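Local coordinates for protein DNA-binding response regulator (PDB 6JQS) that probably binds DNA through a LuxR-type helix-turn-helix domain and regulates transcription in a spore-forming bacterium, at residues L11-G14 and R15-E18; D26-T29 and K30-S33; E40-V43 and R44-S48. All blocks are in the same frame, centred on the assembly; numbering follows the deposited sequence.

Overall arrangement
All three contacts are local and belong to a small, all-helical LuxR-family domain: contacts 1 and 2 join a loop to the helix that follows, and contact 3 lies within the start of helix 40-54. Contacts 1 and 2 both form a capping box, at the start of helices 14-24 and 29-36, with a weaker return bond in contact 2; contact 1 is a surface feature while contact 2 is partly buried. Contact 3, also partly buried, combines a salt bridge between residues four apart with apolar and backbone contacts. It touches contact 1 through His-46 and contact 2 through Glu-40 and Ile-47, with centres about 12 and 11 Å away. Contacts 1 and 2, about 16 Å apart between centres, do not touch.

Contact 1 (L11-G14 and R15-E18); sequences LLTG and RERE
Thr-13 and Glu-16 exchange bonds in both directions at the start of helix 14-24, a clear example of a capping box. The backbone N of Glu-16, one of the amides that the first helical turn leaves without a carbonyl, donates to Thr-13 OG1 at 3.1 Å and almost straight, with an N-H...O angle of 177°. In return Thr-13 N donates a hydrogen bond to Glu-16 OE1 at 3.0 Å, and the carboxylate receives it on its anti lone pair, away from OE2. The threonine hydroxyl can reach inward because OG1 stands between its own backbone N and carbonyl carbon (chi1 75°), while the extended Glu-16 side chain crosses it at about a right angle and brings OE1 back over the loop. Glu-16 OE1 also lies 3.3 Å from Leu-12 CA. Regular helical bonding then takes over: Arg-17 N donates to Thr-13 O at 3.0 Å, and Glu-18 N to Gly-14 O, also at 3.0 Å. Gly-14 O is shared, since a water donates to it at 3.1 Å and in turn accepts a weak bond from Arg-17 NH1, in the plane of the guanidinium. Leu-12 adds the apolar part, its CD1 resting 4.0 Å from Arg-17 CB. The main charge partner of Arg-17 is Glu-71, which forms a salt bridge with NE. On the side of helix 40-54, Glu-16 OE2 makes a weak bond to Thr-50, and His-46 packs against both Arg-15 and Glu-16, so the capped helix start lies directly against that helix.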
# COMPACT_ATOMS: atom_id res chain seq x y z
N LEU A 11 -0.58 -6.41 -10.45
CA LEU A 11 0.61 -6.90 -9.70
C LEU A 11 0.25 -6.95 -8.21
O LEU A 11 0.92 -7.67 -7.46
CB LEU A 11 1.78 -5.94 -9.95
CG LEU A 11 3.19 -6.53 -9.92
CD1 LEU A 11 3.28 -7.83 -10.70
CD2 LEU A 11 4.20 -5.51 -10.45
N LEU A 12 -0.78 -6.20 -7.82
CA LEU A 12 -1.34 -6.13 -6.44
C LEU A 12 -2.74 -6.72 -6.43
O LEU A 12 -3.47 -6.56 -7.45
CB LEU A 12 -1.50 -4.69 -5.97
CG LEU A 12 -0.39 -3.70 -6.28
CD1 LEU A 12 -0.97 -2.29 -6.31
CD2 LEU A 12 0.72 -3.82 -5.25
N THR A 13 -3.15 -7.22 -5.27
CA THR A 13 -4.57 -7.47 -4.93
C THR A 13 -5.23 -6.11 -4.73
O THR A 13 -4.45 -5.13 -4.50
CB THR A 13 -4.70 -8.35 -3.67
OG1 THR A 13 -4.41 -7.54 -2.53
CG2 THR A 13 -3.78 -9.55 -3.72
N GLY A 14 -6.56 -6.08 -4.87
CA GLY A 14 -7.44 -4.96 -4.50
C GLY A 14 -7.13 -4.45 -3.10
O GLY A 14 -7.13 -3.22 -2.88
N ARG A 15 -6.87 -5.35 -2.15
CA ARG A 15 -6.62 -4.93 -0.76
C ARG A 15 -5.31 -4.14 -0.70
O ARG A 15 -5.37 -3.09 -0.10
CB ARG A 15 -6.60 -6.13 0.20
CG ARG A 15 -6.26 -5.73 1.62
CD ARG A 15 -6.88 -6.66 2.63
NE ARG A 15 -8.29 -6.36 2.88
CZ ARG A 15 -9.11 -7.17 3.54
NH1 ARG A 15 -10.38 -6.84 3.74
NH2 ARG A 15 -8.66 -8.34 3.99
N GLU A 16 -4.21 -4.67 -1.25
CA GLU A 16 -2.86 -4.05 -1.30
C GLU A 16 -2.99 -2.68 -1.98
O GLU A 16 -2.47 -1.73 -1.44
CB GLU A 16 -1.87 -4.94 -2.07
CG GLU A 16 -1.27 -6.13 -1.29
CD GLU A 16 -0.48 -7.11 -2.17
OE1 GLU A 16 -0.87 -7.22 -3.34
OE2 GLU A 16 0.60 -7.69 -1.72
N ARG A 17 -3.69 -2.58 -3.11
CA ARG A 17 -3.89 -1.26 -3.80
C ARG A 17 -4.64 -0.30 -2.88
O ARG A 17 -4.24 0.85 -2.77
CB ARG A 17 -4.65 -1.42 -5.12
CG ARG A 17 -4.85 -0.09 -5.85
CD ARG A 17 -5.70 -0.17 -7.13
NE ARG A 17 -5.14 -1.13 -8.06
CZ ARG A 17 -5.51 -2.42 -8.13
NH1 ARG A 17 -6.43 -2.90 -7.32
NH2 ARG A 17 -4.93 -3.23 -9.00
N GLU A 18 -5.67 -0.75 -2.17
CA GLU A 18 -6.42 0.15 -1.26
C GLU A 18 -5.53 0.59 -0.11
O GLU A 18 -5.71 1.72 0.36
CB GLU A 18 -7.62 -0.49 -0.55
CG GLU A 18 -8.80 -0.87 -1.43
CD GLU A 18 -9.78 -1.70 -0.61
OE1 GLU A 18 -9.84 -2.94 -0.81
OE2 GLU A 18 -10.45 -1.11 0.26
O HOH W 1 -8.44 -1.36 -4.94

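Contact 2 (D26-T29 and K30-S33); sequences DYST and KDIS
The side chain of Asp-31 lies between Ser-28 and Tyr-27 at the start of helix 29-36: its carboxylate turns to the serine and its CB meets the tyrosine ring. Tyr-27 and Asp-31 cross at about a right angle, with ring and carboxylate planes 83° apart, and the closest approach is made by carbon: Tyr-27 CD2 lies 3.5 Å from Asp-31 CB. Tyr-27 CB meets Ile-32 CG1 at 3.5 Å, an apolar contact, while Ile-32 N lies at the edge of the ring, near its plane. Ser-28 faces the helix differently. With chi1 at 66°, OG sits between the backbone N and the carbonyl carbon of its own residue, and from there it accepts from Asp-31 N at 3.0 Å along a nearly straight line (172°). Asp-31 CG, anti to its carbonyl carbon, leads the carboxylate back toward the loop, where OD2 takes a weak bond from Ser-28 N at 3.4 Å. The pair thus completes a capping box. A water closes the arrangement, 2.9 Å from Ser-28 OG and donating to Asp-31 OD1 at 2.8 Å. Further along, Ile-32 N donates to Ser-28 O, and Ser-33 OG donates a hydrogen bond to Lys-30 O at 2.7 Å. The box follows closely on a Schellman motif, in which Asp-26, with positive phi, ends helix 14-24; Tyr-27 and Ile-32 both reach back to Leu-22 of that helix. Chemically, the contact pairs a polar capping box, bridged by a water, with an apolar contact between Tyr-27 and Ile-32. The aspartate, placed at the N-terminus of a helix, is probably stabilised in its charged form by the helix dipole, although the bond it accepts from Ser-28 N is weak.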
# COMPACT_ATOMS: atom_id res chain seq x y z
N ASP A 26 -1.89 9.97 3.49
CA ASP A 26 -1.23 10.29 4.78
C ASP A 26 -1.97 9.59 5.94
O ASP A 26 -1.82 10.07 7.07
CB ASP A 26 -1.03 11.80 4.99
CG ASP A 26 0.03 12.17 6.03
OD1 ASP A 26 0.99 11.37 6.28
OD2 ASP A 26 -0.12 13.26 6.63
N TYR A 27 -2.65 8.47 5.69
CA TYR A 27 -3.23 7.59 6.75
C TYR A 27 -2.09 6.84 7.43
O TYR A 27 -1.16 6.40 6.75
CB TYR A 27 -4.23 6.58 6.21
CG TYR A 27 -5.59 7.13 5.91
CD1 TYR A 27 -5.78 8.07 4.91
CD2 TYR A 27 -6.72 6.66 6.57
CE1 TYR A 27 -7.03 8.57 4.61
CE2 TYR A 27 -7.98 7.14 6.28
CZ TYR A 27 -8.13 8.12 5.30
OH TYR A 27 -9.36 8.61 4.99
N SER A 28 -2.15 6.73 8.75
CA SER A 28 -1.34 5.79 9.54
C SER A 28 -1.83 4.35 9.30
O SER A 28 -2.98 4.13 8.87
CB SER A 28 -1.44 6.12 11.00
OG SER A 28 -2.77 5.89 11.43
N THR A 29 -1.00 3.36 9.60
CA THR A 29 -1.39 1.94 9.42
C THR A 29 -2.59 1.66 10.34
O THR A 29 -3.49 0.95 9.91
CB THR A 29 -0.13 1.07 9.52
OG1 THR A 29 0.52 1.29 10.77
CG2 THR A 29 0.83 1.37 8.40
N LYS A 30 -2.68 2.37 11.48
CA LYS A 30 -3.77 2.24 12.48
C LYS A 30 -5.08 2.78 11.89
O LYS A 30 -6.03 2.02 11.88
CB LYS A 30 -3.42 2.95 13.79
CG LYS A 30 -4.55 2.96 14.81
CD LYS A 30 -4.06 2.70 16.22
CE LYS A 30 -5.20 2.38 17.17
NZ LYS A 30 -6.06 3.57 17.38
N ASP A 31 -5.08 3.99 11.31
CA ASP A 31 -6.24 4.52 10.54
C ASP A 31 -6.66 3.54 9.44
O ASP A 31 -7.88 3.35 9.22
CB ASP A 31 -5.94 5.90 9.93
CG ASP A 31 -5.52 6.99 10.92
OD1 ASP A 31 -5.90 6.87 12.12
OD2 ASP A 31 -4.82 7.95 10.49
N ILE A 32 -5.70 2.99 8.68
CA ILE A 32 -6.01 2.12 7.50
C ILE A 32 -6.73 0.85 8.00
O ILE A 32 -7.67 0.33 7.31
CB ILE A 32 -4.71 1.80 6.73
CG1 ILE A 32 -4.06 3.07 6.13
CG2 ILE A 32 -4.96 0.75 5.65
CD1 ILE A 32 -2.87 2.81 5.23
N SER A 33 -6.27 0.30 9.11
CA SER A 33 -6.77 -1.00 9.63
C SER A 33 -8.23 -0.81 10.07
O SER A 33 -9.08 -1.63 9.67
CB SER A 33 -5.89 -1.50 10.72
OG SER A 33 -5.92 -0.63 11.81
O HOH W 2 -3.90 6.37 14.02

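Contact 3 (E40-V43 and R44-S48); sequences EKTV and RNHIS
Glu-40 OE2 is gripped by two groups: Arg-44 NH2, in a salt bridge of 2.7 Å, and the hydroxyl of Thr-29 on helix 29-36, in a hydrogen bond. OE2 lies over one face of the guanidinium, and the carboxylate and guanidinium planes are only 18° apart. The two groups are therefore layered, with Glu-40 CG 3.4 Å from Arg-44 NH1. Both chains reach this place extended, the glutamate with CG anti to its backbone N (chi1 -174°), the arginine straight from CG to NE. The backbone adds the helical bond from Arg-44 N to Glu-40 O, 3.0 Å long. Two positions further along, Thr-42 and His-46 lie side by side and point the same way, Thr-42 CG2 meeting His-46 CE1 at 3.4 Å, while Thr-42 OG1 is hydrogen-bonded to Ser-39 OG. Val-43 CG1 and Ile-47 CD1 pair at 3.9 Å on the buried side, where Ile-47 also meets Ile-19 and Leu-23. Glu-40 OE2 thus joins a charged partner on its own helix to a hydroxyl on helix 29-36, which would probably favour the ionised carboxylate and links the two helices of the presumed DNA-binding motif.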
# COMPACT_ATOMS: atom_id res chain seq x y z
N GLU A 40 -3.96 -4.10 12.37
CA GLU A 40 -2.84 -3.23 11.93
C GLU A 40 -1.63 -4.10 11.56
O GLU A 40 -0.87 -3.71 10.68
CB GLU A 40 -2.44 -2.26 13.03
CG GLU A 40 -1.40 -1.28 12.54
CD GLU A 40 -1.09 -0.17 13.52
OE1 GLU A 40 -1.82 -0.09 14.54
OE2 GLU A 40 -0.15 0.61 13.24
N LYS A 41 -1.46 -5.25 12.22
CA LYS A 41 -0.35 -6.21 11.92
C LYS A 41 -0.45 -6.69 10.48
O LYS A 41 0.65 -6.86 9.83
CB LYS A 41 -0.36 -7.38 12.91
CG LYS A 41 0.07 -7.00 14.32
CD LYS A 41 0.02 -8.15 15.30
CE LYS A 41 0.02 -7.65 16.73
NZ LYS A 41 0.25 -8.77 17.69
N THR A 42 -1.67 -6.92 10.00
CA THR A 42 -1.96 -7.44 8.64
C THR A 42 -1.65 -6.31 7.63
O THR A 42 -1.07 -6.62 6.59
CB THR A 42 -3.40 -7.90 8.50
OG1 THR A 42 -3.68 -8.88 9.50
CG2 THR A 42 -3.73 -8.49 7.13
N VAL A 43 -2.04 -5.06 7.95
CA VAL A 43 -1.74 -3.86 7.11
C VAL A 43 -0.23 -3.77 6.92
O VAL A 43 0.24 -3.74 5.76
CB VAL A 43 -2.29 -2.56 7.70
CG1 VAL A 43 -1.78 -1.33 6.94
CG2 VAL A 43 -3.79 -2.60 7.74
N ARG A 44 0.52 -3.80 8.01
CA ARG A 44 2.02 -3.79 7.98
C ARG A 44 2.59 -4.93 7.13
O ARG A 44 3.56 -4.67 6.35
CB ARG A 44 2.56 -3.83 9.41
CG ARG A 44 2.33 -2.55 10.19
CD ARG A 44 3.32 -2.53 11.33
NE ARG A 44 3.14 -1.39 12.20
CZ ARG A 44 2.36 -1.35 13.27
NH1 ARG A 44 1.63 -2.40 13.64
NH2 ARG A 44 2.29 -0.23 13.98
N ASN A 45 2.09 -6.16 7.29
CA ASN A 45 2.59 -7.35 6.55
C ASN A 45 2.25 -7.20 5.06
O ASN A 45 3.06 -7.61 4.23
CB ASN A 45 2.12 -8.67 7.15
CG ASN A 45 2.85 -8.96 8.46
OD1 ASN A 45 4.04 -8.73 8.56
ND2 ASN A 45 2.13 -9.44 9.45
N HIS A 46 1.14 -6.57 4.73
CA HIS A 46 0.79 -6.35 3.30
C HIS A 46 1.78 -5.37 2.65
O HIS A 46 2.18 -5.58 1.49
CB HIS A 46 -0.64 -5.82 3.20
CG HIS A 46 -1.68 -6.87 3.11
ND1 HIS A 46 -2.69 -6.98 4.06
CD2 HIS A 46 -1.87 -7.86 2.21
CE1 HIS A 46 -3.46 -7.99 3.73
NE2 HIS A 46 -2.96 -8.56 2.64
N ILE A 47 2.08 -4.30 3.35
CA ILE A 47 3.04 -3.26 2.96
C ILE A 47 4.39 -3.96 2.79
O ILE A 47 5.06 -3.74 1.74
CB ILE A 47 3.05 -2.12 4.00
CG1 ILE A 47 1.75 -1.31 3.95
CG2 ILE A 47 4.28 -1.26 3.81
CD1 ILE A 47 1.55 -0.39 5.14
N SER A 48 4.83 -4.77 3.77
CA SER A 48 6.15 -5.45 3.66
C SER A 48 6.19 -6.33 2.43
O SER A 48 7.25 -6.33 1.72
CB SER A 48 6.54 -6.24 4.85
OG SER A 48 6.55 -5.39 5.97